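Local coordinates for protein putative metal-dependent phosphoesterase (Bifidobacterium adolescentis, PDB 3O0F) that hydrolyses phosphoesters at a cluster of two iron ions and one zinc ion, with adenosine monophosphate bound beside the metals, at residues R212-S215 against D216-D220. Sequence-based numbering, arbitrary orientation.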
loop_
_atom_site.group_PDB
_atom_site.type_symbol
_atom_site.label_atom_id
_atom_site.label_comp_id
_atom_site.label_asym_id
_atom_site.label_seq_id
_atom_site.Cartn_x
_atom_site.Cartn_y
_atom_site.Cartn_z
ATOM N N ARG A 212 -7.925 -17.355 2.813
ATOM C CA ARG A 212 -7.998 -17.757 1.410
ATOM C C ARG A 212 -7.732 -16.552 0.509
ATOM O O ARG A 212 -8.084 -15.437 0.855
ATOM C CB ARG A 212 -9.330 -18.446 1.069
ATOM C CG ARG A 212 -10.524 -17.502 0.894
ATOM C CD ARG A 212 -11.750 -18.244 0.410
ATOM N NE ARG A 212 -12.866 -17.328 0.188
ATOM C CZ ARG A 212 -13.002 -16.509 -0.864
ATOM N NH1 ARG A 212 -12.070 -16.437 -1.824
ATOM N NH2 ARG A 212 -14.078 -15.718 -0.946
ATOM N N LEU A 213 -7.075 -16.808 -0.621
ATOM C CA LEU A 213 -6.859 -15.817 -1.669
ATOM C C LEU A 213 -8.156 -15.499 -2.425
ATOM O O LEU A 213 -9.145 -16.244 -2.402
ATOM C CB LEU A 213 -5.819 -16.322 -2.661
ATOM C CG LEU A 213 -4.480 -16.790 -2.099
ATOM C CD1 LEU A 213 -3.629 -17.382 -3.229
ATOM C CD2 LEU A 213 -3.747 -15.612 -1.396
ATOM N N LEU A 214 -8.161 -14.355 -3.080
ATOM C CA LEU A 214 -9.170 -14.067 -4.084
ATOM C C LEU A 214 -9.225 -15.191 -5.083
ATOM O O LEU A 214 -8.173 -15.698 -5.550
ATOM C CB LEU A 214 -8.843 -12.767 -4.842
ATOM C CG LEU A 214 -9.010 -11.479 -4.054
ATOM C CD1 LEU A 214 -8.435 -10.312 -4.875
ATOM C CD2 LEU A 214 -10.473 -11.240 -3.674
ATOM N N SER A 215 -10.446 -15.575 -5.437
ATOM C CA SER A 215 -10.636 -16.565 -6.455
ATOM C C SER A 215 -10.631 -15.927 -7.849
ATOM O O SER A 215 -10.748 -14.715 -7.998
ATOM C CB SER A 215 -11.950 -17.249 -6.233
ATOM O OG SER A 215 -12.985 -16.347 -6.502
ATOM N N ASP A 216 -10.535 -16.761 -8.875
ATOM C CA ASP A 216 -10.648 -16.298 -10.266
ATOM C C ASP A 216 -11.956 -15.552 -10.524
ATOM O O ASP A 216 -11.962 -14.575 -11.277
ATOM C CB ASP A 216 -10.591 -17.465 -11.261
ATOM C CG ASP A 216 -9.214 -18.194 -11.269
ATOM O OD1 ASP A 216 -8.317 -17.802 -10.499
ATOM O OD2 ASP A 216 -9.029 -19.141 -12.072
ATOM N N GLU A 217 -13.055 -16.062 -9.974
ATOM C CA GLU A 217 -14.375 -15.415 -10.101
ATOM C C GLU A 217 -14.384 -14.007 -9.492
ATOM O O GLU A 217 -14.908 -13.091 -10.101
ATOM C CB GLU A 217 -15.527 -16.296 -9.518
ATOM C CG GLU A 217 -15.795 -17.552 -10.379
ATOM C CD GLU A 217 -17.215 -18.227 -10.280
ATOM O OE1 GLU A 217 -17.510 -18.993 -9.317
ATOM O OE2 GLU A 217 -17.998 -18.058 -11.248
ATOM N N GLN A 218 -13.792 -13.828 -8.313
ATOM C CA GLN A 218 -13.709 -12.496 -7.698
ATOM C C GLN A 218 -12.826 -11.578 -8.531
ATOM O O GLN A 218 -13.117 -10.385 -8.658
ATOM C CB GLN A 218 -13.196 -12.547 -6.259
ATOM C CG GLN A 218 -14.100 -13.337 -5.276
ATOM C CD GLN A 218 -13.441 -13.510 -3.927
ATOM O OE1 GLN A 218 -12.513 -14.319 -3.777
ATOM N NE2 GLN A 218 -13.931 -12.759 -2.906
ATOM N N LEU A 219 -11.744 -12.120 -9.096
ATOM C CA LEU A 219 -10.902 -11.333 -9.969
ATOM C C LEU A 219 -11.655 -10.950 -11.228
ATOM O O LEU A 219 -11.518 -9.816 -11.681
ATOM C CB LEU A 219 -9.564 -12.031 -10.307
ATOM C CG LEU A 219 -8.559 -12.049 -9.138
ATOM C CD1 LEU A 219 -7.333 -12.891 -9.445
ATOM C CD2 LEU A 219 -8.150 -10.617 -8.751
ATOM N N ASP A 220 -12.472 -11.869 -11.775
ATOM C CA ASP A 220 -13.230 -11.590 -12.985
ATOM C C ASP A 220 -14.213 -10.461 -12.769
ATOM O O ASP A 220 -14.290 -9.591 -13.611
ATOM C CB ASP A 220 -13.965 -12.811 -13.514
ATOM C CG ASP A 220 -13.023 -13.821 -14.170
ATOM O OD1 ASP A 220 -11.895 -13.449 -14.573
ATOM O OD2 ASP A 220 -13.424 -14.998 -14.281
#
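The Gln-218 amide meets the guanidinium of Arg-212 at that group's edge, with amide carbon CD in the guanidinium plane and the two planes 44° apart. CD2 of Leu-214 packs against the amide, 3.7 Å from Gln-218 CD. The two polar side chains come from opposite directions, and Arg-212 NH1 donates a nearly straight bond of 2.9 Å to Gln-218 OE1. OE1 lies close to the guanidinium plane, yet NH1 sits 35° out of the carbonyl plane, off the lone pairs. A second N-H, Ser-215 N, reaches Gln-218 OE1 over 2.9 Å, slightly tilted from the carbonyl plane. In return, Gln-218 N donates to Ser-215 OG at 3.2 Å, completing a capping box at the start of helix 216-225. The serine hydroxyl is turned between its own N and carbonyl carbon (chi1 69°), which carries it over the first turn; Gln-218, extended beyond CG, runs back past it. Leu-219 N closes the turn on Ser-215 O at 3.0 Å. On the buried side, Leu-214 CD1 touches Leu-219 CD2 at 3.9 Å, the two chains crossing at about a right angle. Val-83 of strand 83-90 touches Arg-212, Leu-214 and Gln-218, while Asp-216 makes a salt bridge with Arg-244 of helix 239-252, so the cap is seated between sheet and helix in this PHP-family fold. The side chain of Leu-214 is about 12 Å from a bound iron. Two nearly straight N-H bonds grip Gln-218 OE1, which would hold the rotation of the buried amide, while NE2 is directed to a weak bond with Asp-80. The charge of Arg-212 would probably polarise the amide, making its NE2 hydrogens somewhat better donors toward Asp-80.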